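Local coordinates for protein putative sortase (Streptococcus pneumoniae, PDB 2W1J) that probably joins pilin subunits into the pilus fibre of the pneumococcal surface as a cysteine transpeptidase of the sortase family, at residues A[55-60]-A[64-69]; A[82-87]-A[94-99]; A[110-115]-A[122-127]. All coordinates share one frame; numbering follows the deposited sequence. Where two conformers were deposited one is given.

Contact 1 (A[55-60]-A[64-69])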
ATOM      1  N   GLU A  55     -14.582   2.950  -3.259  1.00 14.18           N
ATOM      2  CA  GLU A  55     -14.761   3.010  -4.707  1.00 14.52           C
ATOM      3  C   GLU A  55     -13.759   3.928  -5.395  1.00 14.65           C
ATOM      4  O   GLU A  55     -13.787   4.076  -6.617  1.00 15.43           O
ATOM      5  CB  GLU A  55     -16.182   3.469  -5.048  1.00 15.07           C
ATOM      6  CG  GLU A  55     -17.283   2.593  -4.461  1.00 17.96           C
ATOM      7  CD  GLU A  55     -18.671   2.974  -4.951  1.00 22.01           C
ATOM      8  OE1 GLU A  55     -18.916   2.933  -6.178  1.00 24.32           O
ATOM      9  OE2 GLU A  55     -19.529   3.299  -4.104  1.00 25.02           O
ATOM     10  N   TYR A  56     -12.870   4.537  -4.617  1.00 13.94           N
ATOM     11  CA  TYR A  56     -12.035   5.619  -5.131  1.00 14.48           C
ATOM     12  C   TYR A  56     -10.903   5.163  -6.053  1.00 14.55           C
ATOM     13  O   TYR A  56     -10.327   5.982  -6.773  1.00 16.11           O
ATOM     14  CB  TYR A  56     -11.470   6.454  -3.984  1.00 13.99           C
ATOM     15  CG  TYR A  56     -10.521   5.694  -3.091  1.00 13.76           C
ATOM     16  CD1 TYR A  56      -9.170   5.607  -3.396  1.00 15.16           C
ATOM     17  CD2 TYR A  56     -10.980   5.041  -1.957  1.00 12.44           C
ATOM     18  CE1 TYR A  56      -8.297   4.910  -2.580  1.00 13.36           C
ATOM     19  CE2 TYR A  56     -10.118   4.339  -1.136  1.00 13.03           C
ATOM     20  CZ  TYR A  56      -8.773   4.273  -1.450  1.00 12.27           C
ATOM     21  OH  TYR A  56      -7.928   3.566  -0.620  1.00 13.71           O
ATOM     22  N   ALA A  57     -10.609   3.869  -6.050  1.00 13.24           N
ATOM     23  CA  ALA A  57      -9.490   3.333  -6.824  1.00 13.39           C
ATOM     24  C   ALA A  57      -9.922   2.368  -7.922  1.00 12.39           C
ATOM     25  O   ALA A  57      -9.112   1.580  -8.414  1.00 12.19           O
ATOM     26  CB  ALA A  57      -8.482   2.652  -5.885  1.00 13.97           C
ATOM     27  N   ARG A  58     -11.188   2.430  -8.334  1.00 10.80           N
ATOM     28  CA  ARG A  58     -11.707   1.495  -9.333  1.00 10.95           C
ATOM     29  C   ARG A  58     -10.877   1.448 -10.614  1.00 10.02           C
ATOM     30  O   ARG A  58     -10.744   0.394 -11.236  1.00 10.02           O
ATOM     31  CB  ARG A  58     -13.180   1.774  -9.647  1.00 10.72           C
ATOM     32  CG  ARG A  58     -14.128   1.484  -8.487  1.00 14.02           C
ATOM     33  CD  ARG A  58     -15.573   1.660  -8.910  1.00 19.06           C
ATOM     34  NE  ARG A  58     -16.020   0.556  -9.753  1.00 23.18           N
ATOM     35  CZ  ARG A  58     -17.165   0.542 -10.426  1.00 24.01           C
ATOM     36  NH1 ARG A  58     -17.990   1.580 -10.361  1.00 25.90           N
ATOM     37  NH2 ARG A  58     -17.486  -0.511 -11.167  1.00 25.88           N
ATOM     38  N   MET A  59     -10.317   2.588 -11.007  1.00 10.04           N
ATOM     39  CA  MET A  59      -9.544   2.648 -12.247  1.00 10.65           C
ATOM     40  C   MET A  59      -8.307   1.745 -12.222  1.00  9.83           C
ATOM     41  O   MET A  59      -7.837   1.302 -13.269  1.00  9.97           O
ATOM     42  CB  MET A  59      -9.158   4.092 -12.600  1.00 10.92           C
ATOM     43  CG  MET A  59      -7.926   4.632 -11.881  1.00 12.69           C
ATOM     44  SD  MET A  59      -8.154   4.907 -10.109  1.00 12.55           S
ATOM     45  CE  MET A  59      -8.986   6.495 -10.073  1.00 14.12           C
ATOM     46  N   LEU A  60      -7.790   1.470 -11.027  1.00 10.05           N
ATOM     47  CA  LEU A  60      -6.579   0.659 -10.875  1.00  9.76           C
ATOM     48  C   LEU A  60      -6.890  -0.815 -10.632  1.00 10.24           C
ATOM     49  O   LEU A  60      -5.979  -1.646 -10.575  1.00 10.51           O
ATOM     50  CB  LEU A  60      -5.728   1.196  -9.721  1.00 10.16           C
ATOM     51  CG  LEU A  60      -5.011   2.517 -10.007  1.00 10.27           C
ATOM     52  CD1 LEU A  60      -4.153   2.920  -8.816  1.00 10.72           C
ATOM     53  CD2 LEU A  60      -4.145   2.397 -11.269  1.00 10.97           C
ATOM     54  N   GLU A  64     -11.273  -6.093  -8.149  1.00 13.97           N
ATOM     55  CA  GLU A  64     -11.185  -5.460  -6.837  1.00 13.85           C
ATOM     56  C   GLU A  64      -9.777  -5.272  -6.274  1.00 12.54           C
ATOM     57  O   GLU A  64      -9.605  -4.585  -5.273  1.00 13.89           O
ATOM     58  CB  GLU A  64     -12.078  -6.173  -5.816  1.00 14.44           C
ATOM     59  CG  GLU A  64     -13.563  -5.914  -6.020  1.00 16.64           C
ATOM     60  CD  GLU A  64     -14.419  -6.563  -4.951  1.00 19.22           C
ATOM     61  OE1 GLU A  64     -14.185  -7.752  -4.642  1.00 20.65           O
ATOM     62  OE2 GLU A  64     -15.331  -5.889  -4.428  1.00 21.99           O
ATOM     63  N   ARG A  65      -8.766  -5.862  -6.906  1.00 11.02           N
ATOM     64  CA  ARG A  65      -7.393  -5.692  -6.422  1.00 10.25           C
ATOM     65  C   ARG A  65      -6.685  -4.606  -7.219  1.00  9.05           C
ATOM     66  O   ARG A  65      -6.711  -4.618  -8.453  1.00  9.62           O
ATOM     67  CB  ARG A  65      -6.612  -7.004  -6.524  1.00 10.50           C
ATOM     68  CG  ARG A  65      -6.988  -8.022  -5.463  1.00 12.07           C
ATOM     69  CD  ARG A  65      -6.388  -9.385  -5.754  1.00 14.19           C
ATOM     70  NE  ARG A  65      -7.127 -10.088  -6.800  1.00 15.33           N
ATOM     71  CZ  ARG A  65      -8.163 -10.888  -6.578  1.00 15.08           C
ATOM     72  NH1 ARG A  65      -8.585 -11.112  -5.339  1.00 15.62           N
ATOM     73  NH2 ARG A  65      -8.773 -11.480  -7.596  1.00 16.33           N
ATOM     74  N   MET A  66      -6.048  -3.665  -6.529  1.00  8.36           N
ATOM     75  CA  MET A  66      -5.341  -2.594  -7.225  0.50  8.82           C
ATOM     76  C   MET A  66      -3.870  -2.920  -7.464  1.00  8.79           C
ATOM     77  O   MET A  66      -3.130  -2.125  -8.047  1.00  8.81           O
ATOM     78  CB  MET A  66      -5.489  -1.258  -6.492  0.50  9.99           C
ATOM     79  CG  MET A  66      -4.501  -1.051  -5.361  0.50  7.19           C
ATOM     80  SD  MET A  66      -4.579   0.627  -4.688  0.50  7.62           S
ATOM     81  CE  MET A  66      -6.193   0.595  -3.891  0.50  4.72           C
ATOM     82  N   GLY A  67      -3.445  -4.106  -7.040  1.00  8.17           N
ATOM     83  CA  GLY A  67      -2.074  -4.546  -7.285  1.00  8.22           C
ATOM     84  C   GLY A  67      -1.600  -5.440  -6.160  1.00  6.93           C
ATOM     85  O   GLY A  67      -2.411  -6.053  -5.458  1.00  6.68           O
ATOM     86  N   HIS A  68      -0.286  -5.554  -6.006  1.00  5.75           N
ATOM     87  CA  HIS A  68       0.260  -6.290  -4.878  1.00  6.01           C
ATOM     88  C   HIS A  68       1.571  -5.698  -4.417  1.00  5.50           C
ATOM     89  O   HIS A  68       2.244  -4.986  -5.169  1.00  5.97           O
ATOM     90  CB  HIS A  68       0.344  -7.819  -5.090  1.00  8.06           C
ATOM     91  CG  HIS A  68       0.985  -8.258  -6.372  1.00  8.72           C
ATOM     92  ND1 HIS A  68       2.207  -8.898  -6.405  1.00  9.64           N
ATOM     93  CD2 HIS A  68       0.521  -8.276  -7.645  1.00  7.37           C
ATOM     94  CE1 HIS A  68       2.499  -9.224  -7.653  1.00  9.27           C
ATOM     95  NE2 HIS A  68       1.490  -8.862  -8.425  1.00  9.22           N
ATOM     96  N   VAL A  69       1.885  -5.958  -3.156  1.00  5.22           N
ATOM     97  CA  VAL A  69       3.138  -5.523  -2.564  1.00  5.63           C
ATOM     98  C   VAL A  69       3.997  -6.743  -2.283  1.00  5.31           C
ATOM     99  O   VAL A  69       3.583  -7.670  -1.569  1.00  5.89           O
ATOM    100  CB  VAL A  69       2.906  -4.684  -1.274  1.00  6.34           C
ATOM    101  CG1 VAL A  69       2.073  -5.436  -0.242  1.00  8.96           C
ATOM    102  CG2 VAL A  69       4.227  -4.186  -0.706  1.00  8.78           C
TER
HETATM  103  O   HOH W   1      -3.212  -1.213 -10.544  1.00  4.83           O
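Leu60 and Met66 bring their CA atoms to 5.0 Å where the 3-10 segment 58-60, reached through a type I turn from Glu55 to Arg58, folds back on strand 65-71, the first strand of the sortase beta-barrel. Instead of the ladder of backbone bonds that would make 55-60 another strand, a weaker link joins the two segments: a CA-H...O contact in which Met66 CA approaches Leu60 O at 3.5 Å, with an angle of 155° at the hydrogen. A water completes the bridge, donating one hydrogen to Leu60 O at 2.8 Å and the other to Met66 O at 2.7 Å, and so serves two carbonyls of a buried joint. The side chains meet in a small apolar patch. Met66 and Leu60 touch at their roots, CB to CB 4.1 Å apart, while helix 18-33 packs on Leu60 through Met25 and Ala28. Val80 and Ala82 of strand 76-82 also touch Met66. In one of the two conformers modelled for Met66, the thioether chain bends at chi3 (69°), which turns its terminal methyl toward the loop. There Met66 CE rests on Ala57 CB at 3.7 Å, and the same Ala57 accepts the bond from Leu60 N at its O, 2.9 Å away.

Contact 2 (A[82-87]-A[94-99])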
ATOM      1  N   ALA A  82      -8.524  -1.444  -2.104  1.00  6.29           N
ATOM      2  CA  ALA A  82      -8.845  -0.074  -1.726  1.00  5.99           C
ATOM      3  C   ALA A  82      -9.385   0.010  -0.299  1.00  6.43           C
ATOM      4  O   ALA A  82     -10.192  -0.816   0.126  1.00  6.83           O
ATOM      5  CB  ALA A  82      -9.840   0.526  -2.706  1.00  6.58           C
ATOM      6  N   GLY A  83      -8.943   1.028   0.428  1.00  6.34           N
ATOM      7  CA  GLY A  83      -9.405   1.249   1.796  1.00  7.29           C
ATOM      8  C   GLY A  83      -8.828   0.260   2.786  1.00  6.49           C
ATOM      9  O   GLY A  83      -8.022  -0.606   2.431  1.00  6.76           O
ATOM     10  N   THR A  84      -9.267   0.381   4.034  1.00  7.01           N
ATOM     11  CA  THR A  84      -8.676  -0.389   5.117  1.00  8.15           C
ATOM     12  C   THR A  84      -9.745  -0.989   6.020  1.00  8.60           C
ATOM     13  O   THR A  84      -9.500  -1.238   7.199  1.00  9.26           O
ATOM     14  CB  THR A  84      -7.700   0.464   5.964  1.00  7.95           C
ATOM     15  OG1 THR A  84      -8.341   1.675   6.376  1.00  8.79           O
ATOM     16  CG2 THR A  84      -6.449   0.820   5.155  1.00  8.90           C
ATOM     17  N   ALA A  85     -10.928  -1.224   5.460  1.00  8.37           N
ATOM     18  CA  ALA A  85     -12.008  -1.869   6.205  1.00  8.53           C
ATOM     19  C   ALA A  85     -11.582  -3.231   6.752  1.00  8.71           C
ATOM     20  O   ALA A  85     -10.678  -3.869   6.225  1.00  8.85           O
ATOM     21  CB  ALA A  85     -13.243  -2.008   5.327  1.00  9.00           C
ATOM     22  N   GLU A  86     -12.264  -3.699   7.795  1.00 10.02           N
ATOM     23  CA  GLU A  86     -11.868  -4.953   8.432  1.00 10.56           C
ATOM     24  C   GLU A  86     -11.831  -6.128   7.458  1.00 10.68           C
ATOM     25  O   GLU A  86     -10.927  -6.959   7.518  1.00 10.51           O
ATOM     26  CB  GLU A  86     -12.727  -5.263   9.665  1.00 11.51           C
ATOM     27  CG  GLU A  86     -14.195  -5.495   9.389  1.00 14.38           C
ATOM     28  CD  GLU A  86     -15.014  -5.551  10.661  1.00 17.00           C
ATOM     29  OE1 GLU A  86     -14.425  -5.436  11.759  1.00 17.28           O
ATOM     30  OE2 GLU A  86     -16.247  -5.706  10.561  1.00 18.62           O
ATOM     31  N   GLU A  87     -12.798  -6.184   6.545  1.00 10.95           N
ATOM     32  CA  GLU A  87     -12.842  -7.257   5.559  1.00 12.05           C
ATOM     33  C   GLU A  87     -11.605  -7.257   4.662  1.00 11.69           C
ATOM     34  O   GLU A  87     -11.074  -8.315   4.325  1.00 12.27           O
ATOM     35  CB  GLU A  87     -14.110  -7.161   4.709  1.00 12.44           C
ATOM     36  CG  GLU A  87     -15.404  -7.356   5.489  1.00 14.75           C
ATOM     37  CD  GLU A  87     -16.014  -6.050   5.978  1.00 16.87           C
ATOM     38  OE1 GLU A  87     -15.265  -5.077   6.212  1.00 17.45           O
ATOM     39  OE2 GLU A  87     -17.253  -6.003   6.133  1.00 19.43           O
ATOM     40  N   GLY A  94      -4.419  -3.220   2.694  1.00  4.28           N
ATOM     41  CA  GLY A  94      -5.339  -2.155   2.314  1.00  5.92           C
ATOM     42  C   GLY A  94      -4.610  -0.855   2.049  1.00  5.66           C
ATOM     43  O   GLY A  94      -3.679  -0.485   2.761  1.00  8.19           O
ATOM     44  N   HIS A  95      -5.039  -0.139   1.024  1.00  5.53           N
ATOM     45  CA  HIS A  95      -4.494   1.178   0.747  1.00  5.09           C
ATOM     46  C   HIS A  95      -5.161   2.206   1.659  1.00  4.70           C
ATOM     47  O   HIS A  95      -6.392   2.245   1.766  1.00  5.68           O
ATOM     48  CB  HIS A  95      -4.740   1.525  -0.715  1.00  5.18           C
ATOM     49  CG  HIS A  95      -4.370   2.929  -1.054  1.00  5.36           C
ATOM     50  ND1 HIS A  95      -5.302   3.941  -1.152  1.00  5.78           N
ATOM     51  CD2 HIS A  95      -3.161   3.498  -1.279  1.00  6.30           C
ATOM     52  CE1 HIS A  95      -4.680   5.075  -1.424  1.00  6.89           C
ATOM     53  NE2 HIS A  95      -3.383   4.834  -1.501  1.00  6.16           N
ATOM     54  N   LEU A  96      -4.355   3.039   2.310  1.00  4.83           N
ATOM     55  CA  LEU A  96      -4.870   4.049   3.221  1.00  5.20           C
ATOM     56  C   LEU A  96      -5.477   5.229   2.466  1.00  5.49           C
ATOM     57  O   LEU A  96      -4.774   6.023   1.836  1.00  5.59           O
ATOM     58  CB  LEU A  96      -3.768   4.524   4.167  1.00  5.18           C
ATOM     59  CG  LEU A  96      -4.169   5.424   5.346  1.00  5.68           C
ATOM     60  CD1 LEU A  96      -5.202   4.758   6.243  1.00  8.66           C
ATOM     61  CD2 LEU A  96      -2.945   5.812   6.156  1.00  6.76           C
ATOM     62  N   GLU A  97      -6.799   5.351   2.527  1.00  5.59           N
ATOM     63  CA  GLU A  97      -7.479   6.420   1.808  1.00  6.07           C
ATOM     64  C   GLU A  97      -7.027   7.777   2.331  1.00  6.20           C
ATOM     65  O   GLU A  97      -6.836   7.954   3.535  1.00  5.99           O
ATOM     66  CB  GLU A  97      -9.000   6.266   1.912  1.00  6.32           C
ATOM     67  CG  GLU A  97      -9.766   7.248   1.027  1.00  7.56           C
ATOM     68  CD  GLU A  97     -11.254   6.944   0.918  1.00  8.92           C
ATOM     69  OE1 GLU A  97     -11.742   6.037   1.627  1.00  8.85           O
ATOM     70  OE2 GLU A  97     -11.935   7.623   0.115  1.00  9.25           O
ATOM     71  N   GLY A  98      -6.820   8.721   1.417  1.00  5.27           N
ATOM     72  CA  GLY A  98      -6.218  10.001   1.761  1.00  5.24           C
ATOM     73  C   GLY A  98      -4.756  10.070   1.357  1.00  4.21           C
ATOM     74  O   GLY A  98      -4.190  11.155   1.300  1.00  4.91           O
ATOM     75  N   THR A  99      -4.139   8.917   1.083  1.00  4.66           N
ATOM     76  CA  THR A  99      -2.761   8.881   0.590  1.00  4.76           C
ATOM     77  C   THR A  99      -2.750   8.640  -0.922  1.00  4.25           C
ATOM     78  O   THR A  99      -3.771   8.295  -1.516  1.00  4.42           O
ATOM     79  CB  THR A  99      -1.879   7.852   1.354  1.00  4.67           C
ATOM     80  OG1 THR A  99      -2.180   6.503   0.960  1.00  4.80           O
ATOM     81  CG2 THR A  99      -2.051   8.025   2.864  1.00  5.43           C
TER
HETATM   82  O   HOH W   2      -8.536   3.886   4.507  1.00  5.69           O
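Gly83 and Gly94 bring their backbones together with no side chain between them. Among the polar main-chain atoms, Gly83 N lies 3.1 Å from His95 O and is itself hydrogen-bonded to Tyr56 OH, whereas Gly83 O sits near a carbon, at 3.1 Å from Gly94 CA. So close an approach depends on the bare alpha carbon of Gly94, and the positive phi of Gly83 (74°) suits a glycine as well. Van der Waals contact falls to Thr84. Its CG2, placed beside the backbone N and anti to the carbonyl carbon, reaches across to His95 O at 3.7 Å and lies 4.3 Å from Leu96 CD1. The hydroxyl of the same residue takes a separate course: a water sits 2.9 Å from Thr84 OG1 and accepts the bond from Glu97 N at 3.0 Å, tying the two segments through solvent. Internal hydrogen bonds shape the far end of 94-99, a type II turn from Leu96 to Thr99. Leu96 O accepts from both Thr99 N and Thr99 OG1, the hydroxyl coming in at 2.8 Å within the plane of the carbonyl, at one of its lone pairs. The contact joins the exit of strand 76-82, before helix 86-91, to the end of strand 93-95, the two parallel strands of a beta-alpha-beta crossover in the sortase barrel.

Contact 3 (A[110-115]-A[122-127])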
ATOM      1  N   ALA A 110       2.232   6.934  -1.051  1.00  4.66           N
ATOM      2  CA  ALA A 110       1.195   5.932  -0.868  1.00  4.31           C
ATOM      3  C   ALA A 110       1.472   5.153   0.407  1.00  4.38           C
ATOM      4  O   ALA A 110       2.622   4.829   0.695  1.00  4.61           O
ATOM      5  CB  ALA A 110       1.171   4.977  -2.060  1.00  5.44           C
ATOM      6  N   VAL A 111       0.410   4.831   1.142  1.00  4.84           N
ATOM      7  CA  VAL A 111       0.546   4.051   2.372  1.00  4.60           C
ATOM      8  C   VAL A 111      -0.258   2.767   2.237  1.00  4.22           C
ATOM      9  O   VAL A 111      -1.425   2.786   1.836  1.00  5.35           O
ATOM     10  CB  VAL A 111       0.119   4.860   3.606  1.00  4.61           C
ATOM     11  CG1 VAL A 111       0.232   4.010   4.871  1.00  5.68           C
ATOM     12  CG2 VAL A 111       0.958   6.132   3.728  1.00  5.77           C
ATOM     13  N   ILE A 112       0.402   1.647   2.516  1.00  4.03           N
ATOM     14  CA  ILE A 112      -0.162   0.310   2.363  1.00  4.69           C
ATOM     15  C   ILE A 112      -0.124  -0.360   3.738  1.00  4.60           C
ATOM     16  O   ILE A 112       0.922  -0.380   4.383  1.00  4.22           O
ATOM     17  CB  ILE A 112       0.625  -0.523   1.321  1.00  5.22           C
ATOM     18  CG1 ILE A 112       0.595   0.158  -0.055  1.00  6.94           C
ATOM     19  CG2 ILE A 112       0.067  -1.955   1.247  1.00  6.23           C
ATOM     20  CD1 ILE A 112       1.416  -0.555  -1.103  1.00 10.52           C
ATOM     21  N   THR A 113      -1.273  -0.875   4.170  1.00  4.21           N
ATOM     22  CA  THR A 113      -1.522  -1.303   5.548  0.50  4.50           C
ATOM     23  C   THR A 113      -1.798  -2.802   5.618  1.00  4.06           C
ATOM     24  O   THR A 113      -2.514  -3.328   4.768  1.00  4.64           O
ATOM     25  CB  THR A 113      -2.812  -0.619   6.028  0.50  4.69           C
ATOM     26  OG1 THR A 113      -2.768   0.780   5.716  0.50  6.09           O
ATOM     27  CG2 THR A 113      -3.033  -0.825   7.515  0.50  5.31           C
ATOM     28  N   ALA A 114      -1.288  -3.477   6.643  1.00  3.96           N
ATOM     29  CA  ALA A 114      -1.692  -4.864   6.876  1.00  4.34           C
ATOM     30  C   ALA A 114      -1.438  -5.253   8.324  1.00  5.35           C
ATOM     31  O   ALA A 114      -0.698  -4.567   9.043  1.00  5.56           O
ATOM     32  CB  ALA A 114      -0.974  -5.825   5.915  1.00  4.08           C
ATOM     33  N   HIS A 115      -2.054  -6.350   8.752  1.00  7.74           N
ATOM     34  CA  HIS A 115      -1.987  -6.777  10.147  1.00  8.31           C
ATOM     35  C   HIS A 115      -0.622  -7.322  10.542  1.00  8.92           C
ATOM     36  O   HIS A 115       0.151  -7.802   9.709  1.00  9.05           O
ATOM     37  CB  HIS A 115      -3.008  -7.883  10.410  1.00  9.09           C
ATOM     38  CG  HIS A 115      -4.425  -7.413  10.478  1.00 10.97           C
ATOM     39  ND1 HIS A 115      -4.819  -6.325  11.229  1.00 12.51           N
ATOM     40  CD2 HIS A 115      -5.555  -7.920   9.931  1.00 10.11           C
ATOM     41  CE1 HIS A 115      -6.127  -6.171  11.125  1.00 13.09           C
ATOM     42  NE2 HIS A 115      -6.600  -7.131  10.350  1.00 11.79           N
ATOM     43  N   LYS A 122       0.226 -14.495   7.966  1.00 10.76           N
ATOM     44  CA  LYS A 122       1.311 -13.680   8.487  1.00 11.00           C
ATOM     45  C   LYS A 122       1.193 -12.199   8.121  1.00  9.22           C
ATOM     46  O   LYS A 122       1.634 -11.349   8.889  1.00  9.06           O
ATOM     47  CB  LYS A 122       2.681 -14.251   8.105  1.00 12.43           C
ATOM     48  CG  LYS A 122       2.957 -14.272   6.622  1.00 14.71           C
ATOM     49  CD  LYS A 122       4.259 -14.998   6.304  1.00 17.73           C
ATOM     50  CE  LYS A 122       4.736 -14.637   4.910  1.00 18.26           C
ATOM     51  NZ  LYS A 122       5.990 -15.358   4.561  1.00 20.58           N
ATOM     52  N   MET A 123       0.559 -11.891   6.990  1.00  8.30           N
ATOM     53  CA  MET A 123       0.399 -10.497   6.559  1.00  7.89           C
ATOM     54  C   MET A 123       1.715  -9.729   6.729  1.00  7.81           C
ATOM     55  O   MET A 123       2.719 -10.124   6.139  1.00  7.77           O
ATOM     56  CB  MET A 123      -0.780  -9.824   7.275  1.00  7.52           C
ATOM     57  CG  MET A 123      -2.133 -10.530   7.072  1.00  8.36           C
ATOM     58  SD  MET A 123      -2.573 -10.709   5.333  1.00  8.89           S
ATOM     59  CE  MET A 123      -4.289 -11.198   5.506  1.00  9.28           C
ATOM     60  N   PHE A 124       1.719  -8.662   7.532  1.00  7.10           N
ATOM     61  CA  PHE A 124       2.928  -7.835   7.729  1.00  7.24           C
ATOM     62  C   PHE A 124       3.660  -8.146   9.054  1.00  8.07           C
ATOM     63  O   PHE A 124       4.442  -7.339   9.555  1.00 10.04           O
ATOM     64  CB  PHE A 124       2.595  -6.336   7.684  1.00  7.49           C
ATOM     65  CG  PHE A 124       2.523  -5.730   6.292  1.00  6.38           C
ATOM     66  CD1 PHE A 124       2.794  -6.448   5.130  1.00  6.69           C
ATOM     67  CD2 PHE A 124       2.190  -4.387   6.172  1.00  6.68           C
ATOM     68  CE1 PHE A 124       2.713  -5.825   3.881  1.00  7.55           C
ATOM     69  CE2 PHE A 124       2.112  -3.761   4.942  1.00  7.11           C
ATOM     70  CZ  PHE A 124       2.379  -4.468   3.790  1.00  7.29           C
ATOM     71  N   THR A 125       3.420  -9.319   9.630  1.00  8.14           N
ATOM     72  CA  THR A 125       4.057  -9.657  10.906  1.00  8.93           C
ATOM     73  C   THR A 125       5.573  -9.479  10.877  1.00  9.11           C
ATOM     74  O   THR A 125       6.167  -9.017  11.862  1.00 10.41           O
ATOM     75  CB  THR A 125       3.712 -11.089  11.338  1.00  8.71           C
ATOM     76  OG1 THR A 125       2.316 -11.144  11.625  1.00  8.95           O
ATOM     77  CG2 THR A 125       4.507 -11.497  12.588  1.00 11.00           C
ATOM     78  N   ASP A 126       6.205  -9.864   9.772  1.00  9.12           N
ATOM     79  CA  ASP A 126       7.666  -9.812   9.696  1.00  9.12           C
ATOM     80  C   ASP A 126       8.220  -8.451   9.253  1.00  9.28           C
ATOM     81  O   ASP A 126       9.408  -8.321   8.968  1.00  8.42           O
ATOM     82  CB  ASP A 126       8.206 -10.929   8.797  1.00  9.24           C
ATOM     83  CG  ASP A 126       8.128 -12.302   9.449  1.00 12.16           C
ATOM     84  OD1 ASP A 126       8.094 -12.399  10.701  1.00 12.58           O
ATOM     85  OD2 ASP A 126       8.096 -13.296   8.696  1.00 13.65           O
ATOM     86  N   LEU A 127       7.374  -7.426   9.224  1.00  8.95           N
ATOM     87  CA  LEU A 127       7.864  -6.087   8.892  1.00  9.35           C
ATOM     88  C   LEU A 127       8.972  -5.643   9.843  1.00  8.89           C
ATOM     89  O   LEU A 127       9.849  -4.868   9.454  1.00  8.74           O
ATOM     90  CB  LEU A 127       6.724  -5.070   8.930  1.00 10.65           C
ATOM     91  CG  LEU A 127       6.568  -4.161   7.716  1.00 12.84           C
ATOM     92  CD1 LEU A 127       6.461  -4.916   6.385  1.00 12.85           C
ATOM     93  CD2 LEU A 127       5.369  -3.234   7.905  1.00 13.30           C
TER
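His115 and Phe124 join the backbones through one hydrogen bond, from Phe124 N to His115 O (2.8 Å), by which a type II' turn, Lys122 to Thr125, docks on the chain leaving strand 108-113 of the sortase barrel. The donor lies nearly in line with the carbonyl, at a C=O...N angle of 172°, although the N-H itself is clearly bent. Met123 CB crowds the same oxygen, 3.3 Å from His115 O. The Phe124 ring does most of the packing. With CG beside its own backbone N (chi1 -84°), the ring swings back along the strand and lies under Ala114, whose CB stands 3.6 Å from the ring centroid and only 18° off the normal, a CH-pi contact over the face. Leu127 CD1 covers the opposite face from within the same segment, so the ring is sandwiched between two aliphatic groups. At the edge, in the ring plane, Ile112 O meets Phe124 CE2 at 3.6 Å. Leu78 and Leu174, from strands 76-82 and 170-178, add to the apolar surroundings. The turn is braced from within, for Lys122 O accepts from Thr125 N and also, on a lone pair, from Thr125 OG1, 2.8 Å away.

In the fold
The three contacts follow one another along the chain, yet they meet in one sheet. Tyr56, from the loop of contact 1, reaches into contact 2, where its OH lies 2.7 Å from His95 ND1 and 2.9 Å from Gly83 N, both probable hydrogen bonds. Contacts 2 and 3, with centres about 12 Å apart, share neighbouring antiparallel strands: Gly94 O probably pairs with Thr113 N (2.8 Å). Contacts 1 and 3 lie on opposite sides of the chain's centre, about 17 Å between centres, but Val69 CG1 still touches Phe124 CZ at 4.2 Å. At contact 3, His115 ND1 bonds a glycerol, probably from the crystallisation liquor, which may mark a pocket beside Trp44.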